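PDB 3M1R: formimidoylglutamase from Bacillus subtilis, which hydrolyses N-formimidoyl-L-glutamate to L-glutamate and formamide in histidine degradation, using two manganese ions per subunit. Local coordinates for residues W32-I43 with M111-D120; Q151-T161 with G169-D177. One frame throughout, in Å; residues are numbered along the deposited sequence.

Interaction 1. Residues W32-I43 with M111-D120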
loop_
_atom_site.group_PDB
_atom_site.type_symbol
_atom_site.label_atom_id
_atom_site.label_comp_id
_atom_site.label_asym_id
_atom_site.label_seq_id
_atom_site.Cartn_x
_atom_site.Cartn_y
_atom_site.Cartn_z
ATOM N N TRP D 32 -31.918 -15.536 -1.936
ATOM C CA TRP D 32 -33.053 -16.213 -1.353
ATOM C C TRP D 32 -34.279 -15.383 -1.597
ATOM O O TRP D 32 -34.298 -14.205 -1.267
ATOM C CB TRP D 32 -32.868 -16.362 0.152
ATOM C CG TRP D 32 -33.920 -17.187 0.802
ATOM C CD1 TRP D 32 -34.348 -18.419 0.407
ATOM C CD2 TRP D 32 -34.658 -16.866 1.990
ATOM N NE1 TRP D 32 -35.316 -18.879 1.264
ATOM C CE2 TRP D 32 -35.522 -17.947 2.248
ATOM C CE3 TRP D 32 -34.668 -15.774 2.859
ATOM C CZ2 TRP D 32 -36.392 -17.965 3.334
ATOM C CZ3 TRP D 32 -35.533 -15.795 3.936
ATOM C CH2 TRP D 32 -36.383 -16.880 4.163
ATOM N N ASP D 33 -35.281 -15.982 -2.218
ATOM C CA ASP D 33 -36.634 -15.474 -2.107
ATOM C C ASP D 33 -37.233 -16.327 -0.991
ATOM O O ASP D 33 -36.564 -17.224 -0.492
ATOM C CB ASP D 33 -37.386 -15.640 -3.419
ATOM C CG ASP D 33 -38.192 -14.416 -3.782
ATOM O OD1 ASP D 33 -37.692 -13.591 -4.574
ATOM O OD2 ASP D 33 -39.323 -14.277 -3.272
ATOM N N GLY D 34 -38.469 -16.070 -0.588
ATOM C CA GLY D 34 -39.000 -16.702 0.611
ATOM C C GLY D 34 -38.967 -18.222 0.719
ATOM O O GLY D 34 -39.253 -18.771 1.786
ATOM N N GLN D 35 -38.611 -18.905 -0.367
ATOM C CA GLN D 35 -38.782 -20.363 -0.463
ATOM C C GLN D 35 -38.163 -21.184 0.676
ATOM O O GLN D 35 -37.319 -20.694 1.426
ATOM C CB GLN D 35 -38.317 -20.884 -1.829
ATOM C CG GLN D 35 -36.878 -20.581 -2.169
ATOM C CD GLN D 35 -36.730 -19.444 -3.165
ATOM O OE1 GLN D 35 -36.887 -18.280 -2.818
ATOM N NE2 GLN D 35 -36.414 -19.780 -4.406
ATOM N N ASP D 36 -38.591 -22.438 0.786
ATOM C CA ASP D 36 -38.231 -23.302 1.913
ATOM C C ASP D 36 -36.759 -23.695 1.961
ATOM O O ASP D 36 -36.219 -24.260 1.009
ATOM C CB ASP D 36 -39.096 -24.560 1.924
ATOM C CG ASP D 36 -39.858 -24.722 3.224
ATOM O OD1 ASP D 36 -39.260 -24.480 4.300
ATOM O OD2 ASP D 36 -41.053 -25.086 3.168
ATOM N N ILE D 37 -36.123 -23.409 3.091
ATOM C CA ILE D 37 -34.698 -23.658 3.247
ATOM C C ILE D 37 -34.441 -25.063 3.753
ATOM O O ILE D 37 -34.869 -25.439 4.839
ATOM C CB ILE D 37 -34.050 -22.659 4.211
ATOM C CG1 ILE D 37 -34.500 -21.239 3.879
ATOM C CG2 ILE D 37 -32.535 -22.768 4.152
ATOM C CD1 ILE D 37 -34.191 -20.250 4.967
ATOM N N LYS D 38 -33.735 -25.837 2.945
ATOM C CA LYS D 38 -33.357 -27.182 3.319
ATOM C C LYS D 38 -31.839 -27.229 3.328
ATOM O O LYS D 38 -31.198 -27.039 2.295
ATOM C CB LYS D 38 -33.922 -28.174 2.311
ATOM C CG LYS D 38 -35.395 -27.936 1.969
ATOM C CD LYS D 38 -35.759 -28.522 0.602
ATOM C CE LYS D 38 -35.356 -27.600 -0.551
ATOM N NZ LYS D 38 -33.888 -27.304 -0.604
ATOM N N GLY D 39 -31.271 -27.444 4.507
ATOM C CA GLY D 39 -29.836 -27.547 4.666
ATOM C C GLY D 39 -29.110 -26.224 4.811
ATOM O O GLY D 39 -29.668 -25.232 5.269
ATOM N N PRO D 40 -27.845 -26.203 4.410
ATOM C CA PRO D 40 -26.988 -25.016 4.528
ATOM C C PRO D 40 -27.527 -23.842 3.722
ATOM O O PRO D 40 -28.044 -24.024 2.615
ATOM C CB PRO D 40 -25.662 -25.476 3.926
ATOM C CG PRO D 40 -25.710 -26.975 3.970
ATOM C CD PRO D 40 -27.142 -27.352 3.823
ATOM N N ALA D 41 -27.420 -22.649 4.295
ATOM C CA ALA D 41 -27.734 -21.416 3.586
ATOM C C ALA D 41 -26.946 -20.282 4.234
ATOM O O ALA D 41 -26.840 -20.225 5.467
ATOM C CB ALA D 41 -29.217 -21.135 3.632
ATOM N N LEU D 42 -26.383 -19.403 3.405
ATOM C CA LEU D 42 -25.541 -18.289 3.880
ATOM C C LEU D 42 -26.331 -17.117 4.446
ATOM O O LEU D 42 -27.390 -16.753 3.916
ATOM C CB LEU D 42 -24.670 -17.755 2.744
ATOM C CG LEU D 42 -23.761 -18.748 2.023
ATOM C CD1 LEU D 42 -23.461 -18.242 0.621
ATOM C CD2 LEU D 42 -22.475 -18.959 2.803
ATOM N N ILE D 43 -25.799 -16.519 5.511
ATOM C CA ILE D 43 -26.342 -15.273 6.049
ATOM C C ILE D 43 -25.209 -14.368 6.563
ATOM O O ILE D 43 -24.301 -14.827 7.254
ATOM C CB ILE D 43 -27.401 -15.534 7.156
ATOM C CG1 ILE D 43 -28.165 -14.253 7.496
ATOM C CG2 ILE D 43 -26.768 -16.114 8.405
ATOM C CD1 ILE D 43 -29.286 -14.495 8.460
HETATM N N MSE D 111 -32.476 -14.393 13.463
HETATM C CA MSE D 111 -31.964 -15.739 13.605
HETATM C C MSE D 111 -33.042 -16.647 14.209
HETATM O O MSE D 111 -33.266 -17.768 13.749
HETATM C CB MSE D 111 -30.734 -15.695 14.510
HETATM C CG MSE D 111 -29.612 -16.632 14.125
HETATM SE SE MSE D 111 -28.691 -16.117 12.493
HETATM C CE MSE D 111 -27.844 -17.827 12.128
ATOM N N HIS D 112 -33.714 -16.152 15.242
ATOM C CA HIS D 112 -34.747 -16.932 15.895
ATOM C C HIS D 112 -35.910 -17.201 14.946
ATOM O O HIS D 112 -36.308 -18.344 14.762
ATOM C CB HIS D 112 -35.254 -16.245 17.166
ATOM C CG HIS D 112 -36.310 -17.026 17.889
ATOM N ND1 HIS D 112 -36.015 -17.924 18.893
ATOM C CD2 HIS D 112 -37.658 -17.039 17.758
ATOM C CE1 HIS D 112 -37.136 -18.456 19.351
ATOM N NE2 HIS D 112 -38.148 -17.937 18.678
ATOM N N ALA D 113 -36.451 -16.148 14.345
ATOM C CA ALA D 113 -37.552 -16.311 13.405
ATOM C C ALA D 113 -37.166 -17.289 12.294
ATOM O O ALA D 113 -37.923 -18.206 11.974
ATOM C CB ALA D 113 -37.963 -14.964 12.820
ATOM N N LEU D 114 -35.978 -17.093 11.727
ATOM C CA LEU D 114 -35.479 -17.911 10.621
ATOM C C LEU D 114 -35.366 -19.397 10.972
ATOM O O LEU D 114 -35.845 -20.246 10.227
ATOM C CB LEU D 114 -34.121 -17.387 10.155
ATOM C CG LEU D 114 -33.973 -16.757 8.770
ATOM C CD1 LEU D 114 -35.298 -16.348 8.173
ATOM C CD2 LEU D 114 -32.996 -15.572 8.812
ATOM N N LEU D 115 -34.719 -19.705 12.095
ATOM C CA LEU D 115 -34.564 -21.087 12.544
ATOM C C LEU D 115 -35.926 -21.747 12.760
ATOM O O LEU D 115 -36.131 -22.909 12.408
ATOM C CB LEU D 115 -33.780 -21.152 13.856
ATOM C CG LEU D 115 -32.261 -21.381 13.913
ATOM C CD1 LEU D 115 -31.656 -21.648 12.548
ATOM C CD2 LEU D 115 -31.553 -20.231 14.622
ATOM N N SER D 116 -36.848 -20.997 13.349
ATOM C CA SER D 116 -38.155 -21.529 13.681
ATOM C C SER D 116 -38.955 -21.764 12.409
ATOM O O SER D 116 -39.494 -22.842 12.204
ATOM C CB SER D 116 -38.902 -20.579 14.617
ATOM O OG SER D 116 -38.144 -20.322 15.786
ATOM N N ASP D 117 -39.012 -20.755 11.550
ATOM C CA ASP D 117 -39.767 -20.880 10.312
ATOM C C ASP D 117 -39.231 -21.974 9.393
ATOM O O ASP D 117 -40.004 -22.619 8.693
ATOM C CB ASP D 117 -39.823 -19.543 9.576
ATOM C CG ASP D 117 -40.743 -18.550 10.256
ATOM O OD1 ASP D 117 -41.466 -18.956 11.192
ATOM O OD2 ASP D 117 -40.738 -17.365 9.857
ATOM N N HIS D 118 -37.917 -22.183 9.402
ATOM C CA HIS D 118 -37.281 -23.175 8.535
ATOM C C HIS D 118 -36.372 -24.091 9.338
ATOM O O HIS D 118 -35.149 -23.916 9.334
ATOM C CB HIS D 118 -36.440 -22.498 7.461
ATOM C CG HIS D 118 -37.179 -21.467 6.672
ATOM N ND1 HIS D 118 -37.846 -21.765 5.502
ATOM C CD2 HIS D 118 -37.349 -20.142 6.878
ATOM C CE1 HIS D 118 -38.401 -20.665 5.025
ATOM N NE2 HIS D 118 -38.111 -19.664 5.839
ATOM N N PRO D 119 -36.965 -25.091 10.008
ATOM C CA PRO D 119 -36.279 -25.947 10.982
ATOM C C PRO D 119 -35.183 -26.789 10.355
ATOM O O PRO D 119 -34.392 -27.388 11.087
ATOM C CB PRO D 119 -37.396 -26.862 11.493
ATOM C CG PRO D 119 -38.380 -26.900 10.378
ATOM C CD PRO D 119 -38.349 -25.529 9.766
ATOM N N ASP D 120 -35.141 -26.846 9.028
ATOM C CA ASP D 120 -34.093 -27.596 8.363
ATOM C C ASP D 120 -32.931 -26.708 7.918
ATOM O O ASP D 120 -32.019 -27.180 7.244
ATOM C CB ASP D 120 -34.660 -28.363 7.176
ATOM C CG ASP D 120 -35.656 -29.431 7.603
ATOM O OD1 ASP D 120 -36.768 -29.472 7.028
ATOM O OD2 ASP D 120 -35.334 -30.214 8.523
#
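His-118, the first residue to leave the helix that runs through Asp-117, plugs its imidazole into the loop that leads into strand 39-45, between Ile-37, Trp-32 and Asp-36. Its CB lies against Ile-37 CB at 4.0 Å. At CG the side chain meets the tip of Ile-37: CD1 sits over one ring face, 3.8 Å from the centroid of the His-118 imidazole, a CH-pi contact that continues over CD2. His-118 ND1 donates to Asp-36 OD1 at 3.3 Å; the bond is long and moderately bent (148°), and it reaches the oxygen from above the carboxylate plane, with the two flat groups nearly perpendicular. CE1 lies near the carbonyl oxygens of Gly-34 and Gln-35. At the far end, NE2 comes to 3.5 Å from Trp-32 CZ2, where the indole turns its edge toward the imidazole face in an offset edge-to-face pair, planes 78° apart. With CG anti to the carbonyl carbon (chi1 -53°), the His-118 ring is carried toward the loop. The indole is held in turn by Trp-32 NE1, which donates to Gln-35 O at 2.7 Å. One turn back along the helix, Leu-114 spreads its two methyls: CD1 to Trp-32 CH2, and CD2 tip to tip with Ile-43 CD1 at 3.9 Å. Past the helix end, Gly-39 N donates to Asp-120 O at 2.8 Å. Tyr-7 of a second subunit packs on Leu-114 and His-118. The end of helix 100-117 and the turn after it thus pack on the loop entering strand 39-45, a strand of the parallel sheet in the alpha/beta fold of the arginase family.

Interaction 2. Residues Q151-T161 with G169-D177. With CA (calcium ion), chain B; CA (calcium ion), chain C.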
loop_
_atom_site.group_PDB
_atom_site.type_symbol
_atom_site.label_atom_id
_atom_site.label_comp_id
_atom_site.label_asym_id
_atom_site.label_seq_id
_atom_site.Cartn_x
_atom_site.Cartn_y
_atom_site.Cartn_z
ATOM N N GLN D 151 -15.481 -23.609 19.913
ATOM C CA GLN D 151 -14.963 -22.259 19.689
ATOM C C GLN D 151 -13.485 -22.337 19.293
ATOM O O GLN D 151 -12.639 -22.688 20.119
ATOM C CB GLN D 151 -15.146 -21.431 20.974
ATOM C CG GLN D 151 -14.479 -20.046 21.000
ATOM C CD GLN D 151 -14.514 -19.395 22.394
ATOM O OE1 GLN D 151 -15.039 -19.966 23.355
ATOM N NE2 GLN D 151 -13.940 -18.205 22.501
ATOM N N PHE D 152 -13.182 -22.061 18.023
ATOM C CA PHE D 152 -11.793 -21.933 17.593
ATOM C C PHE D 152 -11.339 -20.508 17.911
ATOM O O PHE D 152 -11.907 -19.536 17.400
ATOM C CB PHE D 152 -11.642 -22.221 16.101
ATOM C CG PHE D 152 -11.773 -23.680 15.747
ATOM C CD1 PHE D 152 -10.669 -24.514 15.775
ATOM C CD2 PHE D 152 -12.993 -24.208 15.387
ATOM C CE1 PHE D 152 -10.792 -25.842 15.449
ATOM C CE2 PHE D 152 -13.125 -25.548 15.071
ATOM C CZ PHE D 152 -12.026 -26.361 15.093
ATOM N N ASP D 153 -10.335 -20.383 18.768
ATOM C CA ASP D 153 -9.959 -19.073 19.278
ATOM C C ASP D 153 -8.606 -19.058 19.975
ATOM O O ASP D 153 -8.260 -20.001 20.705
ATOM C CB ASP D 153 -11.038 -18.563 20.255
ATOM C CG ASP D 153 -11.224 -17.073 20.162
ATOM O OD1 ASP D 153 -10.187 -16.402 20.097
ATOM O OD2 ASP D 153 -12.372 -16.579 20.139
ATOM N N ALA D 154 -7.839 -17.987 19.747
ATOM C CA ALA D 154 -6.664 -17.719 20.566
ATOM C C ALA D 154 -7.082 -17.216 21.948
ATOM O O ALA D 154 -6.288 -17.275 22.876
ATOM C CB ALA D 154 -5.733 -16.654 19.890
ATOM N N HIS D 155 -8.306 -16.692 22.070
ATOM C CA HIS D 155 -8.740 -16.005 23.297
ATOM C C HIS D 155 -9.987 -16.616 23.905
ATOM O O HIS D 155 -10.845 -17.119 23.186
ATOM C CB HIS D 155 -9.055 -14.534 23.025
ATOM C CG HIS D 155 -8.085 -13.866 22.110
ATOM N ND1 HIS D 155 -8.164 -13.984 20.737
ATOM C CD2 HIS D 155 -7.006 -13.097 22.359
ATOM C CE1 HIS D 155 -7.194 -13.289 20.181
ATOM N NE2 HIS D 155 -6.466 -12.747 21.138
ATOM N N HIS D 156 -10.107 -16.503 25.230
ATOM C CA HIS D 156 -11.247 -17.052 25.969
ATOM C C HIS D 156 -12.543 -16.338 25.615
ATOM O O HIS D 156 -13.604 -16.964 25.534
ATOM C CB HIS D 156 -11.014 -16.967 27.482
ATOM C CG HIS D 156 -9.920 -17.864 27.977
ATOM N ND1 HIS D 156 -9.983 -19.237 27.881
ATOM C CD2 HIS D 156 -8.740 -17.585 28.580
ATOM C CE1 HIS D 156 -8.886 -19.766 28.392
ATOM N NE2 HIS D 156 -8.114 -18.782 28.827
ATOM N N ASP D 157 -12.444 -15.029 25.392
ATOM C CA ASP D 157 -13.603 -14.180 25.109
ATOM C C ASP D 157 -14.639 -14.177 26.207
ATOM O O ASP D 157 -15.837 -14.238 25.929
ATOM C CB ASP D 157 -14.292 -14.573 23.813
ATOM C CG ASP D 157 -13.635 -13.969 22.607
ATOM O OD1 ASP D 157 -12.585 -13.300 22.766
ATOM O OD2 ASP D 157 -14.178 -14.152 21.496
ATOM N N VAL D 158 -14.171 -14.095 27.444
ATOM C CA VAL D 158 -15.051 -13.973 28.584
ATOM C C VAL D 158 -14.849 -12.628 29.296
ATOM O O VAL D 158 -14.943 -12.551 30.529
ATOM C CB VAL D 158 -14.820 -15.136 29.568
ATOM C CG1 VAL D 158 -15.338 -16.462 28.965
ATOM C CG2 VAL D 158 -13.344 -15.233 29.940
ATOM N N ARG D 159 -14.581 -11.575 28.520
ATOM C CA ARG D 159 -14.311 -10.245 29.078
ATOM C C ARG D 159 -15.478 -9.687 29.887
ATOM O O ARG D 159 -16.637 -9.944 29.561
ATOM C CB ARG D 159 -13.952 -9.244 27.969
ATOM C CG ARG D 159 -12.468 -9.131 27.662
ATOM C CD ARG D 159 -12.213 -8.062 26.605
ATOM N NE ARG D 159 -10.813 -8.017 26.188
ATOM C CZ ARG D 159 -9.924 -7.124 26.621
ATOM N NH1 ARG D 159 -8.673 -7.166 26.182
ATOM N NH2 ARG D 159 -10.284 -6.188 27.489
ATOM N N ASN D 160 -15.173 -8.908 30.928
ATOM C CA ASN D 160 -16.228 -8.268 31.716
ATOM C C ASN D 160 -17.007 -7.286 30.844
ATOM O O ASN D 160 -16.447 -6.693 29.921
ATOM C CB ASN D 160 -15.662 -7.579 32.967
ATOM C CG ASN D 160 -14.896 -6.298 32.642
ATOM O OD1 ASN D 160 -15.490 -5.269 32.300
ATOM N ND2 ASN D 160 -13.572 -6.354 32.756
ATOM N N THR D 161 -18.291 -7.108 31.144
ATOM C CA THR D 161 -19.201 -6.395 30.238
ATOM C C THR D 161 -19.363 -4.871 30.468
ATOM O O THR D 161 -19.844 -4.156 29.585
ATOM C CB THR D 161 -20.604 -7.077 30.221
ATOM O OG1 THR D 161 -21.377 -6.602 29.108
ATOM C CG2 THR D 161 -21.348 -6.820 31.530
ATOM N N GLY D 169 -14.964 -8.840 23.094
ATOM C CA GLY D 169 -14.486 -9.945 23.897
ATOM C C GLY D 169 -15.457 -10.506 24.913
ATOM O O GLY D 169 -15.059 -11.322 25.749
ATOM N N THR D 170 -16.723 -10.105 24.850
ATOM C CA THR D 170 -17.653 -10.485 25.920
ATOM C C THR D 170 -18.641 -11.626 25.615
ATOM O O THR D 170 -19.367 -12.047 26.516
ATOM C CB THR D 170 -18.487 -9.282 26.404
ATOM O OG1 THR D 170 -19.421 -8.905 25.382
ATOM C CG2 THR D 170 -17.589 -8.100 26.731
ATOM N N PRO D 171 -18.669 -12.133 24.369
ATOM C CA PRO D 171 -19.818 -12.978 24.018
ATOM C C PRO D 171 -19.988 -14.145 24.977
ATOM O O PRO D 171 -21.104 -14.434 25.408
ATOM C CB PRO D 171 -19.452 -13.540 22.643
ATOM C CG PRO D 171 -18.242 -12.828 22.206
ATOM C CD PRO D 171 -17.562 -12.290 23.409
ATOM N N PHE D 172 -18.889 -14.812 25.309
ATOM C CA PHE D 172 -19.000 -16.046 26.076
ATOM C C PHE D 172 -19.239 -15.848 27.570
ATOM O O PHE D 172 -19.813 -16.721 28.227
ATOM C CB PHE D 172 -17.829 -16.982 25.795
ATOM C CG PHE D 172 -17.874 -17.564 24.434
ATOM C CD1 PHE D 172 -17.146 -16.998 23.402
ATOM C CD2 PHE D 172 -18.697 -18.645 24.164
ATOM C CE1 PHE D 172 -17.223 -17.529 22.140
ATOM C CE2 PHE D 172 -18.769 -19.172 22.905
ATOM C CZ PHE D 172 -18.044 -18.617 21.895
ATOM N N ARG D 173 -18.829 -14.702 28.100
ATOM C CA ARG D 173 -19.204 -14.354 29.468
ATOM C C ARG D 173 -20.714 -14.143 29.532
ATOM O O ARG D 173 -21.380 -14.594 30.462
ATOM C CB ARG D 173 -18.466 -13.099 29.948
ATOM C CG ARG D 173 -18.540 -12.875 31.464
ATOM C CD ARG D 173 -17.620 -11.740 31.915
ATOM N NE ARG D 173 -17.420 -11.768 33.359
ATOM C CZ ARG D 173 -16.272 -12.083 33.951
ATOM N NH1 ARG D 173 -16.187 -12.080 35.275
ATOM N NH2 ARG D 173 -15.209 -12.389 33.221
ATOM N N ARG D 174 -21.251 -13.454 28.530
ATOM C CA ARG D 174 -22.680 -13.225 28.458
ATOM C C ARG D 174 -23.414 -14.556 28.355
ATOM O O ARG D 174 -24.393 -14.776 29.060
ATOM C CB ARG D 174 -23.033 -12.319 27.281
ATOM C CG ARG D 174 -23.058 -10.840 27.640
ATOM C CD ARG D 174 -23.520 -9.979 26.472
ATOM N NE ARG D 174 -24.045 -8.697 26.933
ATOM C CZ ARG D 174 -25.301 -8.505 27.328
ATOM N NH1 ARG D 174 -26.167 -9.513 27.316
ATOM N NH2 ARG D 174 -25.694 -7.304 27.734
ATOM N N LEU D 175 -22.930 -15.442 27.485
ATOM C CA LEU D 175 -23.552 -16.750 27.328
ATOM C C LEU D 175 -23.493 -17.548 28.637
ATOM O O LEU D 175 -24.519 -18.007 29.116
ATOM C CB LEU D 175 -22.917 -17.526 26.165
ATOM C CG LEU D 175 -23.181 -16.961 24.771
ATOM C CD1 LEU D 175 -22.108 -17.399 23.788
ATOM C CD2 LEU D 175 -24.563 -17.340 24.262
ATOM N N LEU D 176 -22.301 -17.699 29.216
ATOM C CA LEU D 176 -22.149 -18.438 30.478
ATOM C C LEU D 176 -22.971 -17.855 31.636
ATOM O O LEU D 176 -23.722 -18.575 32.316
ATOM C CB LEU D 176 -20.679 -18.513 30.889
ATOM C CG LEU D 176 -19.875 -19.738 30.458
ATOM C CD1 LEU D 176 -20.756 -20.729 29.746
ATOM C CD2 LEU D 176 -18.734 -19.338 29.580
ATOM N N ASP D 177 -22.832 -16.551 31.857
ATOM C CA ASP D 177 -23.535 -15.891 32.955
ATOM C C ASP D 177 -25.048 -16.082 32.851
ATOM O O ASP D 177 -25.721 -16.324 33.853
ATOM C CB ASP D 177 -23.183 -14.398 33.013
ATOM C CG ASP D 177 -21.807 -14.137 33.628
ATOM O OD1 ASP D 177 -21.241 -15.064 34.246
ATOM O OD2 ASP D 177 -21.297 -12.998 33.510
HETATM CA CA CA B . -9.883 -14.262 19.138
HETATM CA CA CA C . -12.076 -13.936 20.241
#
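The metal-binding loop of the arginase fold, running on from the end of strand 147-152, is held here against the start of helix 171-178. Asp-153 bridges the two calcium ions, OD1 to one and OD2 to the other; His-155 ND1 joins the first at 2.4 Å, and Asp-157 grips the second with both carboxylate oxygens. Asn-130, Asp-245 and Asp-247 complete the pair of sites, inferred to hold manganese in the working enzyme. In the second shell, the Gln-151 amide lies flat on the Phe-172 ring, planes 12° apart, with CD 3.3 Å from CE1 of that ring. Extended from the backbone (chi1 172°), Gln-151 sends NE2 in nearly straight bonds to Asp-153 OD2 and His-156 O, while Gln-188 holds OE1. A leucine in its place would probably leave the metal-bound Asp-153 without this second-shell donor and His-156 O without its mate. Further along, Phe-172 N donates to Asp-157 O at 3.2 Å, and Gly-169 O accepts from Arg-159 N at 2.8 Å. The extended Arg-173 lays its guanidinium edge on Val-158 O, NH2 meeting it at 2.7 Å in line with the carbonyl. Arg-159 itself turns outward to Asp-19 of a third subunit. The contact lies in the beta-alpha-beta unit of strand 147-152, helix 171-178 and strand 186-191; Val-158 touches helix 198-206, while Phe-172 touches Leu-186 of strand 186-191 and Ile-137 of helix 133-141.

Overall arrangement
Both interactions reach the same parallel sheet, but their centres lie 27 Å apart and their nearest atoms about 11 Å apart, so they do not touch. Interaction 1 comes first along the chain and joins a strand to a helix from a later part of the sequence; interaction 2 is local, its segments separated by seven residues. The first is partly buried, with exposed loop residues at its border, and is marked by aromatic and apolar packing round a histidine. The second is buried, and metal ligands and bonds to backbone carbonyls set its character. Both border other subunits, interaction 1 a second and interaction 2 a third. Interaction 1 lies away from the metal site, whereas interaction 2 includes part of it.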